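Local coordinates for protein deoxyhypusine synthase, putative (Entamoeba histolytica, PDB 7L9R) that probably acts as an NAD-dependent deoxyhypusine synthase, which in this family makes the deoxyhypusine residue of the translation factor eIF5A from lysine and spermidine, at residues L175-C180 with V240-D245; Y117-A122 with G271-H276; T188-I193 with V247-L252. One frame throughout, in Å; residues are numbered along the deposited sequence.

All three contacts belong to one α/β domain built round a six-stranded parallel sheet. The centre of contact 2 lies about 8 Å from the centre of the chain, that of contact 1 about 26 Å from it, at the periphery. Contacts 1 and 3 have centres about 15 Å apart and touch: I177 CD1, 3.7 Å from L192 CD2, brings helix 160-179 against helix 189-200, and D245 O, 3.3 Å from P189 CD, sets the loop before helix 247-258 against the start of helix 189-200. Both also meet a second subunit. Contact 2, with its centre about 13 Å from that of contact 3, does not touch it; the nearest atoms are about 5 Å apart.

Contact 1: L175-C180 with V240-D245; sequences LDIQEC and VRLMVD
Q178, on the last turns of helix 160-179, reaches across to R241 in the loop between helix 226-237 and helix 247-258, a helix-to-loop packing at the edge of the α/β domain. Q178 is central to it. Its CG lies anti to the carbonyl carbon (chi1 -79°) and the chain then runs extended, which carries the amide to the loop backbone at V240 and R241. R241 returns the contact: its CB points toward the helix and the chain bends at chi3 (-88°), laying the guanidinium against the side of the glutamine. Q178 CD stands 3.7 Å above the guanidinium plane, displaced toward its rim, and the amide and guanidinium planes are 41° apart, so the groups overlap without a flat stack. The aliphatic part joins in, with Q178 CB 3.5 Å from R241 NH2. Behind this polar layer lies an apolar one, buried, where I177 and L242 approach loosely and both also pack on F187. V240 turns to I231 and L234 of helix 226-237, while its backbone O accepts from R251 of the second subunit. The apolar layer's nearest approach is I177 CG2 to L242 CD1, at 4.4 Å.

Contact 2: Y117-A122 with G271-H276; sequences YIVTTA and GVMKHH
V119, on strand 117-120 of the parallel sheet, packs against V272 and M273 in the loop that follows strand 262-268. The two strands are not sheet neighbours, since 87-93 runs between them, and the backbones come no nearer than 5.9 Å between T120 CA and V272 CA. No hydrogen bond crosses; side chains close the distance.

The tight part is centred on V119. Its two methyl branches divide the work. CG1, anti to the backbone N (chi1 -177°), lies 3.8 Å from M273 CB and 4.1 Å from V272 CG1, whereas CG2 takes the thioether, 3.7 Å from M273 SD. M273 crosses V119 at about a right angle: its CG sits between its own backbone N and carbonyl carbon (chi1 68°), and the extended next bond carries the sulfur across to the valine. V272 CG1 also lies 3.4 Å from V119 O, on the main chain. V272 and M273 also pack on I267 of strand 262-268, and I253 of helix 247-258 packs on V119.

Toward T121 the contact is looser and more exposed. Only its methyl takes part, T121 CG2 standing 4.0 Å from G271 O and a little farther from V272 CA. The hydroxyls of this end turn to the end of strand 87-93 and the start of helix 95-99: T120 OG1 bonds to F93 O and T121 OG1 to S95 N. G271 adopts a positive phi of 96°, at which a side chain would press on the preceding carbonyl.

With no polar bond between them, the contact of these two segments is one of van der Waals packing alone, while the threonine hydroxyls are satisfied by F93 and S95.

Contact 3: T188-I193 with V247-L252; sequences TPSQLI and VQDLRL
The N-terminus of helix 189-200 is closed by a capping box, against which the carboxylate of D249, on helix 247-258, docks. The short helical segments meet nearly square, at 91°, with axes 9.9 Å apart at closest approach. T188 is the N-cap: its OG1 accepts from Q191 N at 3.2 Å, and Q191 OE1 takes T188 N in return by a weak bond. D249 then grips this end with both oxygens. OD2 receives S190 N at 2.9 Å through its syn lone pair. OD1 accepts from two hydroxyls that arrive differently: S190 OG, at 2.8 Å, comes on the syn side only 18° out of the carboxylate plane, whereas T188 OG1, at 3.0 Å, comes from above it, 51° out. S190 OG sits between its backbone N and carbonyl carbon, allowing one residue to bond to both carboxylate oxygens. P189 CD packs 3.3 Å from D249 OD2. On the outer flank T188 CG2 touches Q248 CB at 3.5 Å, the amide of Q248 being held by D245. Three bonds thus join the two helices and fix the rotation of a buried carboxylate, and its position at a helix N-terminus, facing the positive end of the dipole, would be expected to stabilise the ionised form.

Contact 1: L175-C180 with V240-D245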
ATOM      1  N   LEU B 175     -36.772 -17.761  10.560  1.00 82.14           N
ATOM      2  CA  LEU B 175     -38.198 -18.029  10.701  1.00 87.76           C
ATOM      3  C   LEU B 175     -38.517 -18.758  12.004  1.00 95.96           C
ATOM      4  O   LEU B 175     -39.588 -18.542  12.584  1.00102.04           O
ATOM      5  CB  LEU B 175     -38.699 -18.838   9.506  1.00 88.15           C
ATOM      6  CG  LEU B 175     -38.685 -18.121   8.159  1.00 89.23           C
ATOM      7  CD1 LEU B 175     -39.010 -19.098   7.036  1.00 89.89           C
ATOM      8  CD2 LEU B 175     -39.655 -16.949   8.168  1.00 91.83           C
ATOM      9  N   ASP B 176     -37.616 -19.628  12.473  1.00 87.42           N
ATOM     10  CA  ASP B 176     -37.858 -20.323  13.736  1.00 86.57           C
ATOM     11  C   ASP B 176     -37.884 -19.349  14.904  1.00 94.70           C
ATOM     12  O   ASP B 176     -38.641 -19.544  15.862  1.00104.77           O
ATOM     13  CB  ASP B 176     -36.820 -21.418  13.974  1.00 83.09           C
ATOM     14  CG  ASP B 176     -37.214 -22.740  13.342  1.00 97.60           C
ATOM     15  OD1 ASP B 176     -38.176 -22.758  12.545  1.00106.33           O
ATOM     16  OD2 ASP B 176     -36.579 -23.768  13.659  1.00 97.01           O
ATOM     17  N   ILE B 177     -37.043 -18.311  14.863  1.00 80.99           N
ATOM     18  CA  ILE B 177     -37.057 -17.331  15.943  1.00 91.32           C
ATOM     19  C   ILE B 177     -38.415 -16.656  16.024  1.00102.45           C
ATOM     20  O   ILE B 177     -38.969 -16.462  17.115  1.00109.49           O
ATOM     21  CB  ILE B 177     -35.949 -16.283  15.733  1.00 87.73           C
ATOM     22  CG1 ILE B 177     -34.565 -16.894  15.904  1.00 75.68           C
ATOM     23  CG2 ILE B 177     -36.164 -15.094  16.656  1.00 81.52           C
ATOM     24  CD1 ILE B 177     -33.477 -15.913  15.614  1.00 73.59           C
ATOM     25  N   GLN B 178     -38.988 -16.318  14.870  1.00102.92           N
ATOM     26  CA  GLN B 178     -40.286 -15.656  14.853  1.00108.60           C
ATOM     27  C   GLN B 178     -41.381 -16.551  15.424  1.00104.03           C
ATOM     28  O   GLN B 178     -42.209 -16.099  16.225  1.00104.33           O
ATOM     29  CB  GLN B 178     -40.610 -15.229  13.424  1.00107.19           C
ATOM     30  CG  GLN B 178     -39.893 -13.953  13.014  1.00110.17           C
ATOM     31  CD  GLN B 178     -40.154 -13.580  11.575  1.00110.41           C
ATOM     32  OE1 GLN B 178     -40.953 -14.219  10.892  1.00116.55           O
ATOM     33  NE2 GLN B 178     -39.468 -12.550  11.100  1.00106.28           N
ATOM     34  N   GLU B 179     -41.388 -17.830  15.040  1.00105.93           N
ATOM     35  CA  GLU B 179     -42.479 -18.721  15.432  1.00117.47           C
ATOM     36  C   GLU B 179     -42.407 -19.096  16.910  1.00122.82           C
ATOM     37  O   GLU B 179     -43.440 -19.166  17.587  1.00126.66           O
ATOM     38  CB  GLU B 179     -42.469 -19.978  14.560  1.00112.04           C
ATOM     39  N   CYS B 180     -41.202 -19.347  17.429  1.00118.65           N
ATOM     40  CA  CYS B 180     -41.026 -19.838  18.795  1.00120.48           C
ATOM     41  C   CYS B 180     -40.595 -18.742  19.767  1.00120.32           C
ATOM     42  O   CYS B 180     -41.280 -18.492  20.763  1.00123.01           O
ATOM     43  CB  CYS B 180     -40.018 -20.996  18.792  1.00122.95           C
ATOM     44  SG  CYS B 180     -40.473 -22.343  17.667  1.00127.04           S
ATOM     45  N   VAL B 240     -40.461  -9.528   7.676  1.00130.18           N
ATOM     46  CA  VAL B 240     -39.496  -9.988   8.669  1.00117.29           C
ATOM     47  C   VAL B 240     -39.631  -9.103   9.899  1.00111.02           C
ATOM     48  O   VAL B 240     -39.447  -7.883   9.823  1.00107.80           O
ATOM     49  CB  VAL B 240     -38.064  -9.964   8.113  1.00112.45           C
ATOM     50  CG1 VAL B 240     -37.046  -9.983   9.246  1.00 96.34           C
ATOM     51  CG2 VAL B 240     -37.836 -11.153   7.193  1.00105.08           C
ATOM     52  N   ARG B 241     -39.934  -9.721  11.037  1.00105.28           N
ATOM     53  CA  ARG B 241     -40.121  -9.015  12.295  1.00103.59           C
ATOM     54  C   ARG B 241     -38.902  -9.078  13.206  1.00 92.89           C
ATOM     55  O   ARG B 241     -38.923  -8.486  14.290  1.00 90.24           O
ATOM     56  CB  ARG B 241     -41.359  -9.562  13.007  1.00110.66           C
ATOM     57  CG  ARG B 241     -42.623  -9.382  12.178  1.00109.60           C
ATOM     58  CD  ARG B 241     -43.819 -10.055  12.808  1.00109.74           C
ATOM     59  NE  ARG B 241     -43.933 -11.447  12.395  1.00108.77           N
ATOM     60  CZ  ARG B 241     -43.524 -12.481  13.117  1.00118.59           C
ATOM     61  NH1 ARG B 241     -42.944 -12.314  14.294  1.00122.96           N
ATOM     62  NH2 ARG B 241     -43.703 -13.713  12.648  1.00121.15           N
ATOM     63  N   LEU B 242     -37.857  -9.795  12.806  1.00 83.36           N
ATOM     64  CA  LEU B 242     -36.623  -9.821  13.576  1.00 71.20           C
ATOM     65  C   LEU B 242     -36.037  -8.418  13.684  1.00 74.86           C
ATOM     66  O   LEU B 242     -36.013  -7.657  12.712  1.00 80.84           O
ATOM     67  CB  LEU B 242     -35.616 -10.767  12.922  1.00 64.18           C
ATOM     68  CG  LEU B 242     -34.237 -10.883  13.568  1.00 67.29           C
ATOM     69  CD1 LEU B 242     -34.331 -11.516  14.947  1.00 68.23           C
ATOM     70  CD2 LEU B 242     -33.301 -11.684  12.669  1.00 68.90           C
ATOM     71  N   MET B 243     -35.568  -8.075  14.879  1.00 72.09           N
ATOM     72  CA  MET B 243     -34.885  -6.818  15.136  1.00 57.23           C
ATOM     73  C   MET B 243     -33.509  -7.118  15.715  1.00 68.93           C
ATOM     74  O   MET B 243     -33.327  -8.097  16.446  1.00 64.15           O
ATOM     75  CB  MET B 243     -35.707  -5.951  16.081  1.00 63.68           C
ATOM     76  CG  MET B 243     -37.055  -5.593  15.493  1.00 69.74           C
ATOM     77  SD  MET B 243     -38.119  -4.606  16.553  1.00 87.28           S
ATOM     78  CE  MET B 243     -37.870  -5.409  18.130  1.00 90.89           C
ATOM     79  N   VAL B 244     -32.530  -6.281  15.377  1.00 60.72           N
ATOM     80  CA  VAL B 244     -31.149  -6.492  15.798  1.00 49.97           C
ATOM     81  C   VAL B 244     -30.668  -5.235  16.507  1.00 59.89           C
ATOM     82  O   VAL B 244     -30.520  -4.179  15.879  1.00 63.79           O
ATOM     83  CB  VAL B 244     -30.224  -6.845  14.625  1.00 55.45           C
ATOM     84  CG1 VAL B 244     -28.777  -6.909  15.093  1.00 48.01           C
ATOM     85  CG2 VAL B 244     -30.620  -8.179  14.004  1.00 48.13           C
ATOM     86  N   ASP B 245     -30.435  -5.345  17.813  1.00 54.43           N
ATOM     87  CA  ASP B 245     -29.925  -4.243  18.613  1.00 51.14           C
ATOM     88  C   ASP B 245     -28.411  -4.331  18.735  1.00 60.43           C
ATOM     89  O   ASP B 245     -27.850  -5.413  18.932  1.00 54.76           O
ATOM     90  CB  ASP B 245     -30.539  -4.233  20.009  1.00 53.66           C
ATOM     91  CG  ASP B 245     -29.857  -3.234  20.930  1.00 65.83           C
ATOM     92  OD1 ASP B 245     -29.668  -2.068  20.511  1.00 63.24           O
ATOM     93  OD2 ASP B 245     -29.483  -3.616  22.059  1.00 65.15           O
TER

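Contact 2: Y117-A122 with G271-H276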
ATOM      1  N   TYR B 117     -13.205 -13.929  24.267  1.00 50.95           N
ATOM      2  CA  TYR B 117     -14.126 -13.185  23.426  1.00 49.14           C
ATOM      3  C   TYR B 117     -13.568 -13.146  22.019  1.00 47.26           C
ATOM      4  O   TYR B 117     -12.351 -13.137  21.819  1.00 51.25           O
ATOM      5  CB  TYR B 117     -14.334 -11.743  23.911  1.00 45.72           C
ATOM      6  CG  TYR B 117     -14.965 -11.612  25.274  1.00 48.49           C
ATOM      7  CD1 TYR B 117     -16.344 -11.672  25.426  1.00 50.71           C
ATOM      8  CD2 TYR B 117     -14.187 -11.399  26.407  1.00 50.42           C
ATOM      9  CE1 TYR B 117     -16.932 -11.541  26.666  1.00 53.74           C
ATOM     10  CE2 TYR B 117     -14.768 -11.268  27.662  1.00 50.08           C
ATOM     11  CZ  TYR B 117     -16.144 -11.340  27.783  1.00 59.07           C
ATOM     12  OH  TYR B 117     -16.748 -11.205  29.014  1.00 61.41           O
ATOM     13  N   ILE B 118     -14.469 -13.090  21.047  1.00 43.82           N
ATOM     14  CA  ILE B 118     -14.106 -12.946  19.647  1.00 41.15           C
ATOM     15  C   ILE B 118     -14.815 -11.720  19.085  1.00 46.25           C
ATOM     16  O   ILE B 118     -15.969 -11.445  19.430  1.00 44.17           O
ATOM     17  CB  ILE B 118     -14.459 -14.207  18.835  1.00 40.16           C
ATOM     18  CG1 ILE B 118     -13.512 -15.350  19.198  1.00 46.54           C
ATOM     19  CG2 ILE B 118     -14.405 -13.930  17.343  1.00 41.92           C
ATOM     20  CD1 ILE B 118     -13.807 -16.624  18.448  1.00 42.06           C
ATOM     21  N   VAL B 119     -14.105 -10.960  18.261  1.00 41.56           N
ATOM     22  CA  VAL B 119     -14.693  -9.901  17.452  1.00 44.03           C
ATOM     23  C   VAL B 119     -14.393 -10.233  16.003  1.00 43.61           C
ATOM     24  O   VAL B 119     -13.254 -10.578  15.667  1.00 44.99           O
ATOM     25  CB  VAL B 119     -14.142  -8.514  17.824  1.00 46.70           C
ATOM     26  CG1 VAL B 119     -14.836  -7.440  17.003  1.00 53.26           C
ATOM     27  CG2 VAL B 119     -14.325  -8.243  19.311  1.00 41.13           C
ATOM     28  N   THR B 120     -15.411 -10.192  15.151  1.00 38.81           N
ATOM     29  CA  THR B 120     -15.179 -10.498  13.748  1.00 47.47           C
ATOM     30  C   THR B 120     -16.085  -9.625  12.883  1.00 44.16           C
ATOM     31  O   THR B 120     -16.799  -8.748  13.379  1.00 42.82           O
ATOM     32  CB  THR B 120     -15.356 -11.999  13.473  1.00 43.41           C
ATOM     33  OG1 THR B 120     -14.929 -12.285  12.135  1.00 44.11           O
ATOM     34  CG2 THR B 120     -16.802 -12.430  13.660  1.00 42.52           C
ATOM     35  N   THR B 121     -16.045  -9.865  11.576  1.00 41.24           N
ATOM     36  CA  THR B 121     -16.644  -8.974  10.594  1.00 45.78           C
ATOM     37  C   THR B 121     -17.707  -9.706   9.782  1.00 50.05           C
ATOM     38  O   THR B 121     -17.888 -10.924   9.898  1.00 48.75           O
ATOM     39  CB  THR B 121     -15.577  -8.416   9.648  1.00 48.03           C
ATOM     40  OG1 THR B 121     -14.989  -9.501   8.920  1.00 44.77           O
ATOM     41  CG2 THR B 121     -14.487  -7.708  10.443  1.00 47.26           C
ATOM     42  N   ALA B 122     -18.397  -8.931   8.940  1.00 45.48           N
ATOM     43  CA  ALA B 122     -19.499  -9.442   8.132  1.00 48.55           C
ATOM     44  C   ALA B 122     -19.047 -10.593   7.237  1.00 44.79           C
ATOM     45  O   ALA B 122     -18.034 -10.495   6.543  1.00 47.43           O
ATOM     46  CB  ALA B 122     -20.085  -8.315   7.281  1.00 42.90           C
ATOM     47  N   GLY B 271      -9.496  -3.705   9.974  1.00 80.09           N
ATOM     48  CA  GLY B 271     -10.900  -3.351  10.000  1.00 80.11           C
ATOM     49  C   GLY B 271     -11.758  -4.123  10.980  1.00 80.75           C
ATOM     50  O   GLY B 271     -12.991  -4.057  10.876  1.00 79.93           O
ATOM     51  N   VAL B 272     -11.156  -4.826  11.943  1.00 72.06           N
ATOM     52  CA  VAL B 272     -11.906  -5.695  12.846  1.00 77.08           C
ATOM     53  C   VAL B 272     -12.468  -4.882  14.007  1.00 76.74           C
ATOM     54  O   VAL B 272     -13.649  -4.517  14.010  1.00 86.33           O
ATOM     55  CB  VAL B 272     -11.023  -6.845  13.367  1.00 69.64           C
ATOM     56  CG1 VAL B 272     -11.848  -7.819  14.191  1.00 65.30           C
ATOM     57  CG2 VAL B 272     -10.353  -7.556  12.217  1.00 61.96           C
ATOM     58  N   MET B 273     -11.626  -4.596  14.999  1.00 96.57           N
ATOM     59  CA  MET B 273     -12.031  -3.885  16.205  1.00106.29           C
ATOM     60  C   MET B 273     -11.034  -2.767  16.484  1.00111.48           C
ATOM     61  O   MET B 273      -9.912  -2.763  15.967  1.00109.10           O
ATOM     62  CB  MET B 273     -12.152  -4.822  17.420  1.00 98.83           C
ATOM     63  CG  MET B 273     -10.839  -5.410  17.921  1.00 98.55           C
ATOM     64  SD  MET B 273     -11.039  -6.593  19.283  1.00101.50           S
ATOM     65  CE  MET B 273     -11.175  -5.513  20.708  1.00 93.26           C
ATOM     66  N   LYS B 274     -11.439  -1.833  17.343  1.00115.91           N
ATOM     67  CA  LYS B 274     -10.603  -0.681  17.648  1.00110.25           C
ATOM     68  C   LYS B 274      -9.524  -1.089  18.646  1.00107.59           C
ATOM     69  O   LYS B 274      -9.808  -1.758  19.644  1.00110.24           O
ATOM     70  CB  LYS B 274     -11.452   0.461  18.209  1.00 97.85           C
ATOM     71  N   HIS B 275      -8.278  -0.698  18.352  1.00105.95           N
ATOM     72  CA  HIS B 275      -7.137  -1.080  19.185  1.00105.97           C
ATOM     73  C   HIS B 275      -7.274  -0.553  20.608  1.00113.84           C
ATOM     74  O   HIS B 275      -6.890  -1.229  21.571  1.00109.00           O
ATOM     75  CB  HIS B 275      -5.833  -0.571  18.561  1.00 98.04           C
ATOM     76  CG  HIS B 275      -5.496  -1.192  17.239  1.00 92.96           C
ATOM     77  ND1 HIS B 275      -6.391  -1.954  16.518  1.00 89.70           N
ATOM     78  CD2 HIS B 275      -4.353  -1.164  16.511  1.00 77.01           C
ATOM     79  CE1 HIS B 275      -5.815  -2.366  15.402  1.00 90.20           C
ATOM     80  NE2 HIS B 275      -4.578  -1.902  15.374  1.00 76.60           N
ATOM     81  N   HIS B 276      -7.800   0.660  20.759  1.00121.99           N
ATOM     82  CA  HIS B 276      -7.939   1.294  22.064  1.00124.20           C
ATOM     83  C   HIS B 276      -9.234   0.813  22.711  1.00120.63           C
ATOM     84  O   HIS B 276     -10.330   1.221  22.310  1.00118.57           O
ATOM     85  CB  HIS B 276      -7.908   2.816  21.928  1.00129.25           C
ATOM     86  CG  HIS B 276      -6.580   3.355  21.482  1.00132.61           C
ATOM     87  ND1 HIS B 276      -6.186   3.367  20.161  1.00132.84           N
ATOM     88  CD2 HIS B 276      -5.554   3.891  22.183  1.00131.70           C
ATOM     89  CE1 HIS B 276      -4.977   3.891  20.067  1.00131.88           C
ATOM     90  NE2 HIS B 276      -4.570   4.218  21.280  1.00129.98           N
TER

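Contact 3: T188-I193 with V247-L252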
ATOM      1  N   THR B 188     -29.415  -9.362  20.067  1.00 58.20           N
ATOM      2  CA  THR B 188     -28.147  -8.778  19.667  1.00 51.21           C
ATOM      3  C   THR B 188     -27.399  -9.743  18.764  1.00 52.29           C
ATOM      4  O   THR B 188     -27.729 -10.929  18.706  1.00 54.65           O
ATOM      5  CB  THR B 188     -27.286  -8.441  20.889  1.00 56.57           C
ATOM      6  OG1 THR B 188     -26.729  -9.642  21.432  1.00 54.88           O
ATOM      7  CG2 THR B 188     -28.117  -7.747  21.946  1.00 54.34           C
ATOM      8  N   PRO B 189     -26.396  -9.272  18.020  1.00 54.74           N
ATOM      9  CA  PRO B 189     -25.617 -10.212  17.195  1.00 48.25           C
ATOM     10  C   PRO B 189     -25.000 -11.349  17.992  1.00 50.93           C
ATOM     11  O   PRO B 189     -25.112 -12.514  17.584  1.00 49.89           O
ATOM     12  CB  PRO B 189     -24.558  -9.308  16.557  1.00 43.08           C
ATOM     13  CG  PRO B 189     -25.238  -7.991  16.451  1.00 50.06           C
ATOM     14  CD  PRO B 189     -26.091  -7.868  17.686  1.00 51.48           C
ATOM     15  N   SER B 190     -24.389 -11.054  19.142  1.00 47.23           N
ATOM     16  CA  SER B 190     -23.750 -12.111  19.920  1.00 52.65           C
ATOM     17  C   SER B 190     -24.770 -13.146  20.384  1.00 52.32           C
ATOM     18  O   SER B 190     -24.470 -14.345  20.426  1.00 46.50           O
ATOM     19  CB  SER B 190     -23.013 -11.521  21.124  1.00 43.52           C
ATOM     20  OG  SER B 190     -23.922 -11.188  22.160  1.00 46.30           O
ATOM     21  N   GLN B 191     -25.987 -12.702  20.725  1.00 48.39           N
ATOM     22  CA  GLN B 191     -27.034 -13.647  21.103  1.00 53.02           C
ATOM     23  C   GLN B 191     -27.452 -14.521  19.926  1.00 54.15           C
ATOM     24  O   GLN B 191     -27.624 -15.734  20.081  1.00 50.21           O
ATOM     25  CB  GLN B 191     -28.253 -12.910  21.652  1.00 49.99           C
ATOM     26  CG  GLN B 191     -28.021 -12.152  22.935  1.00 64.14           C
ATOM     27  CD  GLN B 191     -29.220 -11.288  23.299  1.00 81.21           C
ATOM     28  OE1 GLN B 191     -30.230 -11.272  22.585  1.00 72.77           O
ATOM     29  NE2 GLN B 191     -29.115 -10.567  24.414  1.00 80.32           N
ATOM     30  N   LEU B 192     -27.632 -13.917  18.747  1.00 50.87           N
ATOM     31  CA  LEU B 192     -27.983 -14.688  17.558  1.00 45.12           C
ATOM     32  C   LEU B 192     -26.900 -15.699  17.221  1.00 48.65           C
ATOM     33  O   LEU B 192     -27.196 -16.814  16.770  1.00 46.87           O
ATOM     34  CB  LEU B 192     -28.214 -13.743  16.374  1.00 48.08           C
ATOM     35  CG  LEU B 192     -29.444 -12.831  16.470  1.00 52.71           C
ATOM     36  CD1 LEU B 192     -29.515 -11.903  15.272  1.00 51.09           C
ATOM     37  CD2 LEU B 192     -30.720 -13.657  16.582  1.00 45.01           C
ATOM     38  N   ILE B 193     -25.637 -15.322  17.417  1.00 46.52           N
ATOM     39  CA  ILE B 193     -24.538 -16.212  17.068  1.00 47.26           C
ATOM     40  C   ILE B 193     -24.463 -17.373  18.052  1.00 46.42           C
ATOM     41  O   ILE B 193     -24.129 -18.500  17.675  1.00 45.00           O
ATOM     42  CB  ILE B 193     -23.225 -15.417  16.984  1.00 46.94           C
ATOM     43  CG1 ILE B 193     -23.311 -14.434  15.808  1.00 41.08           C
ATOM     44  CG2 ILE B 193     -22.028 -16.369  16.814  1.00 38.51           C
ATOM     45  CD1 ILE B 193     -22.198 -13.411  15.751  1.00 41.08           C
ATOM     46  N   VAL B 247     -26.740  -1.869  20.837  1.00 49.52           N
ATOM     47  CA  VAL B 247     -26.295  -1.188  22.049  1.00 57.24           C
ATOM     48  C   VAL B 247     -25.931  -2.195  23.135  1.00 59.96           C
ATOM     49  O   VAL B 247     -24.934  -2.017  23.847  1.00 56.61           O
ATOM     50  CB  VAL B 247     -27.359  -0.185  22.536  1.00 55.15           C
ATOM     51  CG1 VAL B 247     -26.902   0.501  23.826  1.00 57.39           C
ATOM     52  CG2 VAL B 247     -27.651   0.858  21.463  1.00 58.87           C
ATOM     53  N   GLN B 248     -26.716  -3.269  23.281  1.00 56.92           N
ATOM     54  CA  GLN B 248     -26.428  -4.235  24.339  1.00 56.47           C
ATOM     55  C   GLN B 248     -25.074  -4.892  24.131  1.00 50.97           C
ATOM     56  O   GLN B 248     -24.313  -5.065  25.089  1.00 51.53           O
ATOM     57  CB  GLN B 248     -27.515  -5.304  24.408  1.00 62.30           C
ATOM     58  CG  GLN B 248     -28.823  -4.861  25.015  1.00 68.43           C
ATOM     59  CD  GLN B 248     -29.929  -5.864  24.751  1.00 92.45           C
ATOM     60  OE1 GLN B 248     -29.936  -6.970  25.315  1.00 87.99           O
ATOM     61  NE2 GLN B 248     -30.866  -5.493  23.871  1.00 71.07           N
ATOM     62  N   ASP B 249     -24.739  -5.231  22.882  1.00 46.36           N
ATOM     63  CA  ASP B 249     -23.425  -5.807  22.608  1.00 54.16           C
ATOM     64  C   ASP B 249     -22.318  -4.789  22.865  1.00 56.25           C
ATOM     65  O   ASP B 249     -21.259  -5.141  23.401  1.00 55.24           O
ATOM     66  CB  ASP B 249     -23.366  -6.327  21.169  1.00 50.88           C
ATOM     67  CG  ASP B 249     -23.733  -7.807  21.055  1.00 47.05           C
ATOM     68  OD1 ASP B 249     -24.066  -8.433  22.084  1.00 54.74           O
ATOM     69  OD2 ASP B 249     -23.697  -8.341  19.926  1.00 49.32           O
ATOM     70  N   LEU B 250     -22.556  -3.522  22.509  1.00 49.34           N
ATOM     71  CA  LEU B 250     -21.618  -2.458  22.854  1.00 50.28           C
ATOM     72  C   LEU B 250     -21.358  -2.420  24.355  1.00 52.79           C
ATOM     73  O   LEU B 250     -20.213  -2.256  24.791  1.00 53.51           O
ATOM     74  CB  LEU B 250     -22.159  -1.107  22.384  1.00 47.62           C
ATOM     75  CG  LEU B 250     -21.258   0.103  22.644  1.00 49.92           C
ATOM     76  CD1 LEU B 250     -19.977   0.043  21.820  1.00 57.08           C
ATOM     77  CD2 LEU B 250     -22.011   1.398  22.414  1.00 58.53           C
ATOM     78  N   ARG B 251     -22.410  -2.575  25.161  1.00 50.04           N
ATOM     79  CA  ARG B 251     -22.246  -2.548  26.611  1.00 53.61           C
ATOM     80  C   ARG B 251     -21.550  -3.801  27.133  1.00 56.61           C
ATOM     81  O   ARG B 251     -20.781  -3.715  28.096  1.00 59.48           O
ATOM     82  CB  ARG B 251     -23.606  -2.361  27.287  1.00 56.21           C
ATOM     83  CG  ARG B 251     -24.338  -1.105  26.803  1.00 65.61           C
ATOM     84  CD  ARG B 251     -25.497  -0.694  27.711  1.00 72.22           C
ATOM     85  NE  ARG B 251     -26.598  -1.647  27.688  1.00 74.60           N
ATOM     86  CZ  ARG B 251     -26.946  -2.426  28.703  1.00 71.00           C
ATOM     87  NH1 ARG B 251     -26.320  -2.369  29.869  1.00 69.25           N
ATOM     88  NH2 ARG B 251     -27.955  -3.278  28.548  1.00 75.45           N
ATOM     89  N   LEU B 252     -21.796  -4.967  26.521  1.00 57.29           N
ATOM     90  CA  LEU B 252     -21.130  -6.186  26.978  1.00 55.90           C
ATOM     91  C   LEU B 252     -19.622  -6.092  26.808  1.00 55.85           C
ATOM     92  O   LEU B 252     -18.864  -6.306  27.761  1.00 58.03           O
ATOM     93  CB  LEU B 252     -21.642  -7.410  26.223  1.00 58.40           C
ATOM     94  CG  LEU B 252     -22.946  -8.085  26.616  1.00 68.24           C
ATOM     95  CD1 LEU B 252     -23.140  -9.300  25.725  1.00 63.08           C
ATOM     96  CD2 LEU B 252     -22.916  -8.486  28.090  1.00 71.11           C
TER